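Side-chain contacts in lipopolysaccharide core heptose(I) kinase WaaP (PDB 6DFL), which uses ATP to phosphorylate the first heptose of the lipopolysaccharide core and also acts as a self-phosphorylating protein-tyrosine kinase: residues Arg149-Gly152 with Asp153-Ala157; Trp202-Lys205 with Asp206-Ala209; Gln77-Gln80 with Ala81-Leu85. All coordinates share one frame; numbering follows the deposited sequence.

Contact 1. Residues Arg149-Gly152 with Asp153-Ala157; sequences RMVG and DMHRA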
loop_
_atom_site.group_PDB
_atom_site.type_symbol
_atom_site.label_atom_id
_atom_site.label_comp_id
_atom_site.label_asym_id
_atom_site.label_seq_id
_atom_site.Cartn_x
_atom_site.Cartn_y
_atom_site.Cartn_z
ATOM N N ARG A 149 5.698 2.578 1.738
ATOM C CA ARG A 149 6.064 3.202 3.007
ATOM C C ARG A 149 5.073 2.871 4.108
ATOM O O ARG A 149 5.464 2.622 5.257
ATOM C CB ARG A 149 6.183 4.718 2.852
ATOM C CG ARG A 149 7.508 5.169 2.252
ATOM C CD ARG A 149 7.673 6.682 2.313
ATOM N NE ARG A 149 6.518 7.416 1.781
ATOM C CZ ARG A 149 6.446 7.917 0.548
ATOM N NH1 ARG A 149 7.471 7.756 -0.292
ATOM N NH2 ARG A 149 5.349 8.576 0.157
HETATM N N MSE A 150 3.780 2.885 3.793
HETATM C CA MSE A 150 2.788 2.708 4.832
HETATM C C MSE A 150 2.810 1.290 5.342
HETATM O O MSE A 150 2.795 1.057 6.550
HETATM C CB MSE A 150 1.424 3.070 4.316
HETATM C CG MSE A 150 1.240 4.546 4.072
HETATM SE SE MSE A 150 -0.622 4.844 3.567
HETATM C CE MSE A 150 -1.525 4.384 5.219
ATOM N N VAL A 151 2.892 0.337 4.417
ATOM C CA VAL A 151 2.887 -1.072 4.796
ATOM C C VAL A 151 4.147 -1.411 5.584
ATOM O O VAL A 151 4.079 -1.951 6.695
ATOM C CB VAL A 151 2.724 -1.954 3.540
ATOM C CG1 VAL A 151 2.874 -3.429 3.857
ATOM C CG2 VAL A 151 1.377 -1.701 2.865
ATOM N N GLY A 152 5.318 -1.083 5.026
ATOM C CA GLY A 152 6.543 -1.135 5.810
ATOM C C GLY A 152 6.405 -0.491 7.172
ATOM O O GLY A 152 6.742 -1.100 8.187
ATOM N N ASP A 153 5.868 0.737 7.215
ATOM C CA ASP A 153 5.682 1.420 8.495
ATOM C C ASP A 153 4.749 0.640 9.409
ATOM O O ASP A 153 5.033 0.458 10.601
ATOM C CB ASP A 153 5.142 2.836 8.270
ATOM C CG ASP A 153 6.265 3.886 8.142
ATOM O OD1 ASP A 153 7.443 3.492 8.044
ATOM O OD2 ASP A 153 5.954 5.099 8.136
HETATM N N MSE A 154 3.639 0.164 8.860
HETATM C CA MSE A 154 2.702 -0.669 9.569
HETATM C C MSE A 154 3.384 -1.892 10.175
HETATM O O MSE A 154 3.195 -2.195 11.352
HETATM C CB MSE A 154 1.622 -1.104 8.603
HETATM C CG MSE A 154 0.260 -1.319 9.171
HETATM SE SE MSE A 154 -0.892 -1.810 7.661
HETATM C CE MSE A 154 -0.260 -3.638 7.399
ATOM N N HIS A 155 4.157 -2.602 9.350
ATOM C CA HIS A 155 4.800 -3.823 9.812
ATOM C C HIS A 155 5.834 -3.525 10.875
ATOM O O HIS A 155 5.877 -4.208 11.903
ATOM C CB HIS A 155 5.449 -4.562 8.657
ATOM C CG HIS A 155 4.471 -5.237 7.763
ATOM N ND1 HIS A 155 4.822 -5.760 6.539
ATOM C CD2 HIS A 155 3.149 -5.479 7.918
ATOM C CE1 HIS A 155 3.752 -6.289 5.973
ATOM N NE2 HIS A 155 2.729 -6.135 6.792
ATOM N N ARG A 156 6.691 -2.509 10.642
ATOM C CA ARG A 156 7.702 -2.176 11.642
ATOM C C ARG A 156 7.038 -1.692 12.911
ATOM O O ARG A 156 7.666 -1.694 13.972
ATOM C CB ARG A 156 8.704 -1.095 11.158
ATOM C CG ARG A 156 9.547 -1.453 9.923
ATOM C CD ARG A 156 10.036 -0.190 9.139
ATOM N NE ARG A 156 10.010 -0.389 7.680
ATOM C CZ ARG A 156 9.446 0.448 6.806
ATOM N NH1 ARG A 156 8.851 1.566 7.209
ATOM N NH2 ARG A 156 9.471 0.171 5.509
ATOM N N ALA A 157 5.781 -1.268 12.847
ATOM C CA ALA A 157 5.197 -0.815 14.094
ATOM C C ALA A 157 4.478 -1.943 14.813
ATOM O O ALA A 157 3.879 -1.703 15.862
ATOM C CB ALA A 157 4.280 0.388 13.859
#

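Contact 2. Residues Trp202-Lys205 with Asp206-Ala209; sequences WRNK and DLAA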
loop_
_atom_site.group_PDB
_atom_site.type_symbol
_atom_site.label_atom_id
_atom_site.label_comp_id
_atom_site.label_asym_id
_atom_site.label_seq_id
_atom_site.Cartn_x
_atom_site.Cartn_y
_atom_site.Cartn_z
ATOM N N TRP A 202 3.639 -13.304 9.028
ATOM C CA TRP A 202 2.505 -12.409 8.904
ATOM C C TRP A 202 2.833 -11.238 7.986
ATOM O O TRP A 202 1.995 -10.856 7.155
ATOM C CB TRP A 202 2.054 -11.947 10.292
ATOM C CG TRP A 202 1.361 -13.033 11.033
ATOM C CD1 TRP A 202 1.811 -13.689 12.141
ATOM C CD2 TRP A 202 0.074 -13.608 10.717
ATOM N NE1 TRP A 202 0.886 -14.639 12.535
ATOM C CE2 TRP A 202 -0.190 -14.602 11.682
ATOM C CE3 TRP A 202 -0.881 -13.365 9.721
ATOM C CZ2 TRP A 202 -1.380 -15.360 11.678
ATOM C CZ3 TRP A 202 -2.063 -14.125 9.711
ATOM C CH2 TRP A 202 -2.296 -15.110 10.681
ATOM N N ARG A 203 4.043 -10.673 8.116
ATOM C CA ARG A 203 4.541 -9.705 7.138
ATOM C C ARG A 203 4.316 -10.206 5.715
ATOM O O ARG A 203 3.812 -9.479 4.849
ATOM C CB ARG A 203 6.039 -9.425 7.363
ATOM C CG ARG A 203 6.393 -8.525 8.581
ATOM C CD ARG A 203 7.925 -8.325 8.774
ATOM N NE ARG A 203 8.245 -7.676 10.053
ATOM C CZ ARG A 203 8.752 -6.446 10.183
ATOM N NH1 ARG A 203 9.010 -5.945 11.394
ATOM N NH2 ARG A 203 9.038 -5.719 9.104
ATOM N N ASN A 204 4.678 -11.460 5.458
ATOM C CA ASN A 204 4.686 -11.938 4.087
ATOM C C ASN A 204 3.268 -12.151 3.569
ATOM O O ASN A 204 2.988 -11.861 2.401
ATOM C CB ASN A 204 5.513 -13.215 3.984
ATOM C CG ASN A 204 6.980 -12.994 4.346
ATOM O OD1 ASN A 204 7.507 -11.867 4.304
ATOM N ND2 ASN A 204 7.643 -14.074 4.713
ATOM N N LYS A 205 2.356 -12.630 4.429
ATOM C CA LYS A 205 0.957 -12.764 4.037
ATOM C C LYS A 205 0.405 -11.431 3.532
ATOM O O LYS A 205 -0.164 -11.367 2.438
ATOM C CB LYS A 205 0.120 -13.307 5.202
ATOM C CG LYS A 205 0.317 -14.813 5.505
ATOM C CD LYS A 205 -0.938 -15.433 6.148
ATOM C CE LYS A 205 -0.800 -16.934 6.422
ATOM N NZ LYS A 205 -0.052 -17.233 7.684
ATOM N N ASP A 206 0.605 -10.343 4.297
ATOM C CA ASP A 206 0.178 -9.014 3.853
ATOM C C ASP A 206 0.783 -8.663 2.502
ATOM O O ASP A 206 0.092 -8.141 1.616
ATOM C CB ASP A 206 0.601 -7.947 4.857
ATOM C CG ASP A 206 -0.320 -7.818 6.046
ATOM O OD1 ASP A 206 -1.250 -8.641 6.248
ATOM O OD2 ASP A 206 -0.075 -6.855 6.812
ATOM N N LEU A 207 2.104 -8.866 2.362
ATOM C CA LEU A 207 2.789 -8.546 1.117
ATOM C C LEU A 207 2.254 -9.374 -0.034
ATOM O O LEU A 207 2.105 -8.875 -1.151
ATOM C CB LEU A 207 4.292 -8.792 1.247
ATOM C CG LEU A 207 5.179 -7.909 2.121
ATOM C CD1 LEU A 207 6.583 -8.474 2.074
ATOM C CD2 LEU A 207 5.123 -6.477 1.642
ATOM N N ALA A 208 2.018 -10.658 0.206
ATOM C CA ALA A 208 1.376 -11.499 -0.795
ATOM C C ALA A 208 0.029 -10.921 -1.198
ATOM O O ALA A 208 -0.243 -10.694 -2.382
ATOM C CB ALA A 208 1.219 -12.915 -0.247
ATOM N N ALA A 209 -0.826 -10.650 -0.216
ATOM C CA ALA A 209 -2.167 -10.172 -0.528
ATOM C C ALA A 209 -2.110 -8.824 -1.238
ATOM O O ALA A 209 -2.824 -8.604 -2.224
ATOM C CB ALA A 209 -2.998 -10.089 0.748
#

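Contact 3. Residues Gln77-Gln80 with Ala81-Leu85; sequences QEWQ and AIRRL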
loop_
_atom_site.group_PDB
_atom_site.type_symbol
_atom_site.label_atom_id
_atom_site.label_comp_id
_atom_site.label_asym_id
_atom_site.label_seq_id
_atom_site.Cartn_x
_atom_site.Cartn_y
_atom_site.Cartn_z
ATOM N N GLN A 77 -9.389 -6.092 17.734
ATOM C CA GLN A 77 -8.374 -6.125 16.687
ATOM C C GLN A 77 -8.238 -4.771 16.004
ATOM O O GLN A 77 -7.147 -4.186 15.964
ATOM C CB GLN A 77 -8.701 -7.203 15.659
ATOM C CG GLN A 77 -8.195 -8.564 16.019
ATOM C CD GLN A 77 -8.994 -9.194 17.125
ATOM O OE1 GLN A 77 -10.226 -9.051 17.197
ATOM N NE2 GLN A 77 -8.307 -9.907 17.999
ATOM N N GLU A 78 -9.335 -4.273 15.438
ATOM C CA GLU A 78 -9.340 -2.946 14.839
ATOM C C GLU A 78 -8.843 -1.883 15.816
ATOM O O GLU A 78 -8.058 -1.007 15.443
ATOM C CB GLU A 78 -10.748 -2.616 14.355
ATOM C CG GLU A 78 -10.818 -1.531 13.310
ATOM C CD GLU A 78 -12.235 -1.350 12.778
ATOM O OE1 GLU A 78 -13.096 -2.210 13.086
ATOM O OE2 GLU A 78 -12.484 -0.350 12.066
ATOM N N TRP A 79 -9.294 -1.939 17.074
ATOM C CA TRP A 79 -9.021 -0.827 17.983
ATOM C C TRP A 79 -7.535 -0.701 18.287
ATOM O O TRP A 79 -7.010 0.415 18.343
ATOM C CB TRP A 79 -9.804 -0.984 19.281
ATOM C CG TRP A 79 -9.304 -0.118 20.411
ATOM C CD1 TRP A 79 -8.507 -0.503 21.440
ATOM C CD2 TRP A 79 -9.589 1.283 20.627
ATOM N NE1 TRP A 79 -8.275 0.568 22.294
ATOM C CE2 TRP A 79 -8.934 1.669 21.817
ATOM C CE3 TRP A 79 -10.333 2.245 19.929
ATOM C CZ2 TRP A 79 -8.994 2.963 22.320
ATOM C CZ3 TRP A 79 -10.393 3.534 20.437
ATOM C CH2 TRP A 79 -9.720 3.880 21.620
ATOM N N GLN A 80 -6.845 -1.832 18.478
ATOM C CA GLN A 80 -5.428 -1.807 18.811
ATOM C C GLN A 80 -4.584 -1.512 17.576
ATOM O O GLN A 80 -3.523 -0.877 17.681
ATOM C CB GLN A 80 -5.019 -3.135 19.457
ATOM C CG GLN A 80 -5.373 -3.281 20.930
ATOM C CD GLN A 80 -5.153 -4.697 21.441
ATOM O OE1 GLN A 80 -4.679 -5.570 20.704
ATOM N NE2 GLN A 80 -5.504 -4.936 22.708
ATOM N N ALA A 81 -5.020 -1.962 16.392
ATOM C CA ALA A 81 -4.312 -1.571 15.175
ATOM C C ALA A 81 -4.410 -0.072 14.964
ATOM O O ALA A 81 -3.405 0.603 14.718
ATOM C CB ALA A 81 -4.861 -2.307 13.961
ATOM N N ILE A 82 -5.625 0.466 15.054
ATOM C CA ILE A 82 -5.805 1.904 14.894
ATOM C C ILE A 82 -4.963 2.657 15.902
ATOM O O ILE A 82 -4.337 3.672 15.577
ATOM C CB ILE A 82 -7.290 2.267 15.020
ATOM C CG1 ILE A 82 -8.069 1.695 13.837
ATOM C CG2 ILE A 82 -7.458 3.780 15.158
ATOM C CD1 ILE A 82 -9.500 2.097 13.874
ATOM N N ARG A 83 -4.907 2.166 17.135
ATOM C CA ARG A 83 -4.157 2.894 18.149
ATOM C C ARG A 83 -2.658 2.812 17.891
ATOM O O ARG A 83 -1.950 3.812 18.026
ATOM C CB ARG A 83 -4.524 2.371 19.534
ATOM C CG ARG A 83 -5.940 2.781 19.944
ATOM C CD ARG A 83 -5.950 3.911 20.955
ATOM N NE ARG A 83 -5.870 3.346 22.299
ATOM C CZ ARG A 83 -6.062 4.028 23.425
ATOM N NH1 ARG A 83 -6.350 5.327 23.374
ATOM N NH2 ARG A 83 -5.969 3.407 24.599
ATOM N N ARG A 84 -2.155 1.638 17.497
ATOM C CA ARG A 84 -0.736 1.542 17.185
ATOM C C ARG A 84 -0.389 2.364 15.956
ATOM O O ARG A 84 0.645 3.041 15.940
ATOM C CB ARG A 84 -0.297 0.091 16.984
ATOM C CG ARG A 84 1.183 -0.042 16.578
ATOM C CD ARG A 84 2.173 -0.035 17.804
ATOM N NE ARG A 84 2.150 -1.352 18.471
ATOM C CZ ARG A 84 1.624 -1.551 19.678
ATOM N NH1 ARG A 84 1.141 -0.498 20.341
ATOM N NH2 ARG A 84 1.578 -2.776 20.229
ATOM N N LEU A 85 -1.231 2.336 14.920
ATOM C CA LEU A 85 -0.904 3.089 13.711
ATOM C C LEU A 85 -0.863 4.586 13.974
ATOM O O LEU A 85 -0.094 5.303 13.328
ATOM C CB LEU A 85 -1.900 2.789 12.603
ATOM C CG LEU A 85 -1.727 1.430 11.952
ATOM C CD1 LEU A 85 -2.545 1.379 10.680
ATOM C CD2 LEU A 85 -0.258 1.150 11.688
#

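Contact 1. Residues Arg149-Gly152 with Asp153-Ala157
Val151 and His155 stand side by side one helical turn apart, pointing the same way, and illustrate how an i to i+4 pair can seat an aromatic ring. The valine methyl CG1 lies over the face of the imidazole in a CH-pi contact, 4.0 Å from the centroid of the His155 ring and 26° off its normal. It is the CG1 branch that reaches the ring because it is turned anti to the backbone N of Val151 (chi1 173°). Both imidazole nitrogens are also engaged: ND1 with Tyr231 OH and NE2 with Asp206 OD2. Bonds at these two positions fix the rotation of the ring, and the carboxylate may polarise it.

A second cluster is polar: Arg156 folds back over the peptide of Gly152 and meets Asp153. The Arg156 chain bends until Gly152 C sits over the centre of one guanidinium face, 3.1 Å above its plane. Gly152, lacking a side chain, lets the group come so close that Arg156 NH2 is 3.2 Å from Gly152 CA. At the edge of the guanidinium, and in its plane, comes Asp153 OD1, forming a salt bridge of 2.5 Å with Arg156 NH1.

Four i to i+4 backbone bonds run beneath these side chains, from Asp153 N to Arg149 O through Arg156 N to Gly152 O (2.8 Å). CB of selenomethionine Met154 packs on two carbonyls at once, 3.2 Å from Met150 O and 3.2 Å from Val151 O.

The contact forms the C-terminal end of helix 137-156, with Ala157 the first residue to leave helical geometry. Helix 200-212 packs against Val151, Met154 and His155, helix 221-232 against Arg149 and Val151, and strand 184-186 against Met150.

Contact 2. Residues Trp202-Lys205 with Asp206-Ala209
Leu207 climbs back along its own helix to meet Arg203 and Asn204, and its side chain can be followed atom by atom. CB rests 3.5 Å from Asn204 O. CG stands beside the backbone N of Leu207 (chi1 -70°), which sets it 3.4 Å from Arg203 O, the same carbonyl that accepts the hydrogen bond from Leu207 N. At the tip, CD1 stays 4.0 Å from Arg203 O and passes 4.2 Å from Asn204 OD1, where the two side chains cross obliquely. Beyond the helix, the leucine packs on Phe227 and Tyr231 of helix 221-232, with the bound hexadecanoyl-phosphopantetheine thioester about 6 Å from its side chain.

Around it the backbone is regular, the shortest of four i to i+4 bonds being Ala208 N to Asn204 O at 2.7 Å. Ala208 CB fits between two carbonyls, 3.4 Å from Asn204 O and 3.4 Å from Lys205 O.

On Asp206 the carboxylate receives the backbone N of His161 on OD2 and that of Arg162 on OD1. An aspartate gripping the backbone of the catalytic loop just before the probable active-site Asp163 is characteristic of the protein kinase fold, and helix 200-212 is probably the counterpart of alphaF.

Contact 3. Residues Gln77-Gln80 with Ala81-Leu85
Trp79 and Arg83 bring two flat groups together one turn apart on helix 76-87. Over one face of the indole stands Arg83 CG, 3.7 Å above the plane, and its CH-pi contact runs 3.9 Å to the centroid of the six-membered ring. The guanidinium follows from there. One of its faces receives Trp79 CZ2, 3.1 Å above the plane and offset toward the rim, while the planes are inclined 34° to each other. Arg83 NE makes the closest side-chain approach, 3.1 Å from Trp79 CZ2, a tight fit over the outer part of the indole. Bends at chi2 (-104°) and chi3 (-88°) of Arg83 lay the chain across the ring instead of letting it run straight out. Trp79 is also stacked with the ring of Tyr98, a site of autophosphorylation that is unmodified here.

On another side of the helix Glu78 and Ile82 lie side by side and point the same way, Glu78 CG 3.9 Å from Ile82 CD1. Ile82 CG1 sits 3.1 Å from Glu78 O, the carbonyl that also accepts the bond from Ile82 N. Glu78 is extended beyond CG, and its OE2 forms a salt bridge with Lys51 of strand 48-53.

That lysine-glutamate pair is consistent with helix 76-87 being the counterpart of alphaC in protein kinases, where such a bridge usually positions the ATP-binding lysine. The chemistry thus divides: Ile82 covers the aliphatic stem of the glutamate while its charge is met by Lys51, whereas Arg83 lays methylenes and guanidinium on a flat, electron-rich indole face without formal countercharge.

From the N terminus the order is contact 3, contact 1, contact 2. Each is confined to a single run of helix, so none closes a loop over distant chain, and none nests in or crosses another; they follow in series. Contact 1 holds the middle place in space as well. Toward contact 3 it packs Met154 CG 3.6 Å from Leu85 CD2. Toward contact 2 it presses Met154 CE to 3.3 Å from Asp206 OD2 and His155 CE1 to 3.4 Å from Arg203 O. Contacts 2 and 3 do not touch, their nearest atoms being about 9 Å apart; contact 1 joins helix 76-87 to helix 200-212 through helix 137-156, probably linking the two kinase lobes.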